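Local coordinates for (R)-specific enoyl-CoA hydratase (Pseudomonas aeruginosa, PDB 5CPG) that catalyses the (R)-specific hydration of trans-2-enoyl-CoA to (R)-3-hydroxyacyl-CoA, at the interface of chains A and B. Coordinates in Å, arbitrary orientation; residue numbers count along the deposited sequence, not the author numbering. Chains: chain A/B, (R)-specific enoyl-CoA hydratase.

Contact 1: the interface of chains A and B. Residues chain A 19, 65-66, 68-69, 73; chain B 35-38.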
ATOM      1  N   TYR A  19      -5.937   7.438 -13.230  1.00 12.22           N
ATOM      2  CA  TYR A  19      -4.497   7.397 -12.930  1.00  9.85           C
ATOM      3  C   TYR A  19      -4.084   6.033 -13.390  1.00 12.62           C
ATOM      4  O   TYR A  19      -4.686   5.049 -12.972  1.00 10.95           O
ATOM      5  CB  TYR A  19      -4.264   7.595 -11.425  1.00 11.16           C
ATOM      6  CG  TYR A  19      -2.817   7.599 -10.980  1.00 11.69           C
ATOM      7  CD1 TYR A  19      -2.006   8.690 -11.224  1.00 15.32           C
ATOM      8  CD2 TYR A  19      -2.281   6.507 -10.289  1.00 13.74           C
ATOM      9  CE1 TYR A  19      -0.670   8.708 -10.813  1.00 14.24           C
ATOM     10  CE2 TYR A  19      -0.951   6.513  -9.859  1.00 15.13           C
ATOM     11  CZ  TYR A  19      -0.162   7.600 -10.125  1.00 17.74           C
ATOM     12  OH  TYR A  19       1.140   7.564  -9.701  1.00 19.45           O
ATOM     13  N   ALA A  65      -1.170   1.252  -3.103  1.00  5.30           N
ATOM     14  CA  ALA A  65      -0.186   2.251  -3.418  1.00  5.01           C
ATOM     15  C   ALA A  65      -0.613   3.174  -4.570  1.00  5.90           C
ATOM     16  O   ALA A  65      -0.479   4.399  -4.479  1.00  6.39           O
ATOM     17  CB  ALA A  65       1.164   1.569  -3.741  1.00  4.82           C
ATOM     18  N   LEU A  66      -1.100   2.590  -5.651  1.00  6.99           N
ATOM     19  CA  LEU A  66      -1.519   3.381  -6.821  1.00  5.19           C
ATOM     20  C   LEU A  66      -2.702   4.280  -6.480  1.00  5.51           C
ATOM     21  O   LEU A  66      -2.715   5.434  -6.852  1.00  7.06           O
ATOM     22  CB  LEU A  66      -1.879   2.434  -7.984  1.00  4.50           C
ATOM     23  CG  LEU A  66      -0.663   1.633  -8.467  1.00  9.50           C
ATOM     24  CD1 LEU A  66      -1.120   0.633  -9.514  1.00  9.08           C
ATOM     25  CD2 LEU A  66       0.388   2.598  -9.056  1.00  8.68           C
ATOM     26  N   SER A  68      -3.398   5.523  -3.564  1.00  6.08           N
ATOM     27  CA  SER A  68      -2.972   6.638  -2.700  1.00  9.63           C
ATOM     28  C   SER A  68      -2.294   7.707  -3.520  1.00  7.53           C
ATOM     29  O   SER A  68      -2.454   8.900  -3.230  1.00  7.58           O
ATOM     30  CB  SER A  68      -2.042   6.159  -1.580  1.00  6.22           C
ATOM     31  OG  SER A  68      -0.802   5.722  -2.089  1.00  8.54           O
ATOM     32  N   ALA A  69      -1.543   7.307  -4.546  1.00  4.86           N
ATOM     33  CA  ALA A  69      -0.848   8.309  -5.383  1.00  5.77           C
ATOM     34  C   ALA A  69      -1.875   9.075  -6.253  1.00  8.04           C
ATOM     35  O   ALA A  69      -1.706  10.280  -6.501  1.00  9.44           O
ATOM     36  CB  ALA A  69       0.229   7.640  -6.248  1.00  5.22           C
ATOM     37  N   THR A  73      -1.962  13.003  -5.946  1.00  8.58           N
ATOM     38  CA  THR A  73      -1.401  13.791  -7.060  1.00 10.42           C
ATOM     39  C   THR A  73      -2.419  14.232  -8.096  1.00 11.57           C
ATOM     40  O   THR A  73      -2.086  15.119  -8.917  1.00 13.11           O
ATOM     41  CB  THR A  73      -0.248  13.043  -7.807  1.00 12.48           C
ATOM     42  OG1 THR A  73      -0.723  11.884  -8.498  1.00 12.69           O
ATOM     43  CG2 THR A  73       0.845  12.604  -6.803  1.00 10.58           C
TER
ATOM     44  N   SER B  35       4.792   4.011  -6.393  1.00  6.53           N
ATOM     45  CA  SER B  35       3.414   4.528  -6.346  1.00  7.24           C
ATOM     46  C   SER B  35       3.201   5.663  -7.337  1.00  6.02           C
ATOM     47  O   SER B  35       2.101   5.846  -7.849  1.00  8.66           O
ATOM     48  CB  SER B  35       3.043   5.026  -4.941  1.00  5.27           C
ATOM     49  OG  SER B  35       3.841   6.171  -4.595  1.00  5.93           O
ATOM     50  N   GLY B  36       4.258   6.425  -7.591  1.00  8.28           N
ATOM     51  CA  GLY B  36       4.118   7.683  -8.327  1.00  7.56           C
ATOM     52  C   GLY B  36       3.837   8.888  -7.424  1.00  5.79           C
ATOM     53  O   GLY B  36       3.739  10.026  -7.914  1.00 11.00           O
ATOM     54  N   ASP B  37       3.717   8.685  -6.107  1.00  5.83           N
ATOM     55  CA  ASP B  37       3.427   9.831  -5.233  1.00  5.38           C
ATOM     56  C   ASP B  37       4.723  10.529  -4.907  1.00  5.64           C
ATOM     57  O   ASP B  37       5.432  10.176  -3.976  1.00  8.15           O
ATOM     58  CB  ASP B  37       2.711   9.397  -3.976  1.00  4.77           C
ATOM     59  CG  ASP B  37       2.290  10.555  -3.100  1.00  9.45           C
ATOM     60  OD1 ASP B  37       2.683  11.716  -3.358  1.00 10.31           O
ATOM     61  OD2 ASP B  37       1.544  10.284  -2.135  1.00 10.46           O
ATOM     62  N   ARG B  38       5.037  11.537  -5.699  1.00  6.91           N
ATOM     63  CA  ARG B  38       6.268  12.242  -5.481  1.00  5.82           C
ATOM     64  C   ARG B  38       6.027  13.618  -4.875  1.00 10.21           C
ATOM     65  O   ARG B  38       6.798  14.547  -5.133  1.00  9.30           O
ATOM     66  CB  ARG B  38       7.011  12.352  -6.811  1.00  8.96           C
ATOM     67  CG  ARG B  38       7.453  10.991  -7.308  1.00  6.93           C
ATOM     68  CD  ARG B  38       8.204  11.107  -8.650  1.00 11.61           C
ATOM     69  NE  ARG B  38       7.298  11.470  -9.711  1.00 13.47           N
ATOM     70  CZ  ARG B  38       7.299  12.646 -10.332  1.00 16.51           C
ATOM     71  NH1 ARG B  38       8.207  13.578 -10.023  1.00 17.02           N
ATOM     72  NH2 ARG B  38       6.414  12.877 -11.285  1.00 21.78           N
TER
HETATM   73  O   HOH W   1       0.982   7.745  -1.277  1.00 10.38           O
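A:Tyr19 reaches tip first to the backbone of B:Ser35, where helix 25-35 of chain B ends and the hydratase 2 motif of this MaoC-family hotdog enzyme continues into B:Gly36, B:Asp37 and B:Arg38. The phenol OH of A:Tyr19 donates a hydrogen bond to B:Ser35 O at 2.7 Å. It meets the carbonyl in its plane and on a lone pair, with a C=O...donor angle of 134°, and the oxygen lies in the plane of the phenol ring, at its edge. With CG anti to the backbone N (chi1 -179°), the ring extends from strand 16-22 towards the helix end, which also brings OH to 3.3 Å from B:Gly36 CA. The A:Tyr19 bond thus gives a helix-terminal carbonyl a partner in the other subunit.

This is the tight part of the contact. Alongside, the methyl of A:Ala69 on helix 62-73 faces the motif, with its CB 3.8 Å from the methylene CB of B:Asp37. The CB of B:Ser35 comes over the carbonyl oxygen of A:Ala65, and A:Leu66 CD2 lies near the B:Ser35 carbonyl oxygen that A:Tyr19 holds. Within chain B, the backbone N of B:Asp37 bonds to the hydroxyl OG of B:Ser35 at 2.9 Å, nearly straight (166° at H), which fixes the turn after the helix.

Further out the fit loosens. A:Thr73 CG2 stays 4.0 Å from the carboxylate OD1 of B:Asp37, while its hydroxyl turns back to A:Ala69 O in its own helix. Water replaces direct contact beside A:Thr73: water 1 lies 2.8 Å from the hydroxyl OG of A:Ser68 and 2.7 Å from the carboxylate OD2 of B:Asp37. A:Ser68 OG also bonds to A:Ala65 O, one turn earlier. B:Asp37 is the motif's catalytic aspartate.

Contact 2: the interface of chains A and B. Residues chain A 30, 33-34, 152, 154; chain B 29-30, 33-34, 152.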
ATOM      1  N   LEU A  30      10.242  -3.124  -6.954  1.00  5.91           N
ATOM      2  CA  LEU A  30      10.196  -1.986  -6.059  1.00  7.86           C
ATOM      3  C   LEU A  30       9.216  -2.256  -4.904  1.00  7.85           C
ATOM      4  O   LEU A  30       9.488  -1.881  -3.755  1.00  5.90           O
ATOM      5  CB  LEU A  30       9.763  -0.704  -6.814  1.00  4.36           C
ATOM      6  CG  LEU A  30      10.846  -0.260  -7.781  1.00  8.08           C
ATOM      7  CD1 LEU A  30      10.226   0.734  -8.750  1.00 14.51           C
ATOM      8  CD2 LEU A  30      12.053   0.386  -7.039  1.00 10.89           C
ATOM      9  N   ALA A  33      10.722  -4.500  -2.372  1.00  5.96           N
ATOM     10  CA  ALA A  33      11.806  -3.857  -1.652  1.00 10.47           C
ATOM     11  C   ALA A  33      11.284  -2.978  -0.540  1.00 10.04           C
ATOM     12  O   ALA A  33      11.862  -2.924   0.541  1.00 12.22           O
ATOM     13  CB  ALA A  33      12.687  -3.028  -2.595  1.00  8.76           C
ATOM     14  N   VAL A  34      10.211  -2.264  -0.800  1.00  9.51           N
ATOM     15  CA  VAL A  34       9.760  -1.314   0.199  1.00 12.08           C
ATOM     16  C   VAL A  34       8.802  -1.983   1.203  1.00 14.57           C
ATOM     17  O   VAL A  34       8.733  -1.568   2.375  1.00 10.79           O
ATOM     18  CB  VAL A  34       9.122  -0.094  -0.477  1.00 12.68           C
ATOM     19  CG1 VAL A  34       7.756  -0.460  -1.075  1.00 12.83           C
ATOM     20  CG2 VAL A  34       9.047   1.055   0.567  1.00 17.21           C
ATOM     21  N   ILE A 152      17.238   5.296 -10.197  1.00  8.68           N
ATOM     22  CA  ILE A 152      17.073   4.099  -9.395  1.00  9.48           C
ATOM     23  C   ILE A 152      17.385   2.937 -10.304  1.00 12.45           C
ATOM     24  O   ILE A 152      16.705   2.733 -11.295  1.00 16.04           O
ATOM     25  CB  ILE A 152      15.643   4.020  -8.807  1.00  8.22           C
ATOM     26  CG1 ILE A 152      15.396   5.209  -7.859  1.00  9.23           C
ATOM     27  CG2 ILE A 152      15.422   2.656  -8.118  1.00 15.17           C
ATOM     28  CD1 ILE A 152      13.941   5.279  -7.356  1.00 12.92           C
ATOM     29  N   ILE A 154      18.174  -1.009 -11.029  1.00 11.93           N
ATOM     30  CA  ILE A 154      17.967  -2.360 -10.544  1.00 16.29           C
ATOM     31  C   ILE A 154      18.525  -3.290 -11.601  1.00 18.43           C
ATOM     32  O   ILE A 154      18.243  -3.101 -12.788  1.00 27.09           O
ATOM     33  CB  ILE A 154      16.497  -2.696 -10.334  1.00 16.62           C
ATOM     34  CG1 ILE A 154      15.785  -1.583  -9.547  1.00 11.49           C
ATOM     35  CG2 ILE A 154      16.364  -4.046  -9.616  1.00 21.77           C
ATOM     36  CD1 ILE A 154      14.254  -1.765  -9.415  1.00 17.92           C
TER
ATOM     37  N   GLN B  29      11.837   7.016  -0.883  1.00  7.10           N
ATOM     38  CA  GLN B  29      12.115   7.146  -2.300  1.00  7.64           C
ATOM     39  C   GLN B  29      11.568   5.954  -3.092  1.00  6.95           C
ATOM     40  O   GLN B  29      11.029   6.117  -4.163  1.00  7.14           O
ATOM     41  CB  GLN B  29      13.621   7.250  -2.529  1.00  9.04           C
ATOM     42  CG  GLN B  29      14.243   8.482  -1.871  1.00  7.33           C
ATOM     43  CD  GLN B  29      15.764   8.461  -1.943  1.00 11.15           C
ATOM     44  OE1 GLN B  29      16.397   7.451  -1.637  1.00 11.61           O
ATOM     45  NE2 GLN B  29      16.357   9.612  -2.291  1.00 14.44           N
ATOM     46  N   LEU B  30      11.736   4.757  -2.541  1.00  8.44           N
ATOM     47  CA  LEU B  30      11.245   3.590  -3.249  1.00  8.52           C
ATOM     48  C   LEU B  30       9.710   3.589  -3.292  1.00  5.73           C
ATOM     49  O   LEU B  30       9.129   3.204  -4.304  1.00  6.04           O
ATOM     50  CB  LEU B  30      11.776   2.319  -2.623  1.00 12.10           C
ATOM     51  CG  LEU B  30      13.305   2.094  -2.803  1.00 13.74           C
ATOM     52  CD1 LEU B  30      13.740   0.779  -2.157  1.00 19.56           C
ATOM     53  CD2 LEU B  30      13.777   2.203  -4.290  1.00 17.39           C
ATOM     54  N   ALA B  33       8.699   5.934  -5.894  1.00  4.73           N
ATOM     55  CA  ALA B  33       8.987   5.363  -7.203  1.00  6.77           C
ATOM     56  C   ALA B  33       7.898   4.412  -7.660  1.00  7.53           C
ATOM     57  O   ALA B  33       7.477   4.454  -8.808  1.00 10.74           O
ATOM     58  CB  ALA B  33      10.284   4.635  -7.157  1.00  7.34           C
ATOM     59  N   VAL B  34       7.466   3.536  -6.771  1.00  7.30           N
ATOM     60  CA  VAL B  34       6.545   2.489  -7.209  1.00  7.25           C
ATOM     61  C   VAL B  34       5.114   3.049  -7.266  1.00  9.06           C
ATOM     62  O   VAL B  34       4.305   2.626  -8.123  1.00 10.09           O
ATOM     63  CB  VAL B  34       6.632   1.228  -6.312  1.00  8.64           C
ATOM     64  CG1 VAL B  34       5.973   1.419  -4.994  1.00  7.33           C
ATOM     65  CG2 VAL B  34       5.994   0.031  -7.056  1.00  9.58           C
ATOM     66  N   ILE B 152      19.583  -2.744  -5.574  1.00 17.32           N
ATOM     67  CA  ILE B 152      18.906  -1.508  -5.978  1.00 14.06           C
ATOM     68  C   ILE B 152      19.781  -0.327  -5.567  1.00 16.30           C
ATOM     69  O   ILE B 152      20.007  -0.097  -4.380  1.00 23.08           O
ATOM     70  CB  ILE B 152      17.509  -1.383  -5.338  1.00 17.24           C
ATOM     71  CG1 ILE B 152      16.600  -2.533  -5.812  1.00 17.98           C
ATOM     72  CG2 ILE B 152      16.875  -0.021  -5.711  1.00 16.32           C
ATOM     73  CD1 ILE B 152      15.220  -2.572  -5.131  1.00 22.97           C
TER
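An apolar helix-and-strand interface joins the two hotdog subunits here, and it holds together the two-subunit assembly, likely the working dimer of this MaoC-family hydratase: helix 25-35 of each chain meets its symmetry mate, with the short strands 152-154 beside them. Near the two-fold axis A:Leu30 and B:Leu30 come together at their CD2 methyls, 3.7 Å apart, the side chains crossing at about a right angle. In each leucine CG lies anti to the carbonyl carbon (chi1 -69° in both), which carries the branched end towards its counterpart; CB, next to the backbone, packs against the valine of the other helix.

That second pairing differs slightly between the twins. A:Leu30 CB lies 3.7 Å from B:Val34 CB and is also touched by the CG2 branch, whereas B:Leu30 CB and A:Val34 CB are 4.2 Å apart. B:Leu30 uses its other branch as well, setting CD1 against the methyl of A:Ala33.

The isoleucines close the flank. From strand 152-154, the tip of B:Ile152 reaches helix 25-35 of chain A, its CD1 3.6 Å from A:Ala33 CB. The exchanged pair, A:Ile152 CD1 and B:Ala33 CB, sits at 3.7 Å, and the small alanine side chains let the tips come down close to each helix. Between the strands, A:Ile152 and B:Ile152 run side by side, pointing the same way, with their CG2 methyls at 3.9 Å. A:Ile154 lies alongside B:Ile152 in the same sense, CG1 to CG1 at 3.9 Å, where the two strands form an antiparallel bridge.

The C-alpha centres of contact 1 and contact 2 are about 14 Å apart, and helix 25-35 of chain B runs through both. Contact 2 uses its flank up to B:Val34; contact 1 begins at the next residue, B:Ser35, and follows the chain into the catalytic motif. Chain A answers with different elements: strand 16-22 and helix 62-73 in contact 1, helix 25-35 and strand 152-154 in contact 2. Apolar packing along the helix and polar contacts at its end may together hold the motif steady against the partner subunit. By two-fold symmetry, chain A's motif meets chain B likewise.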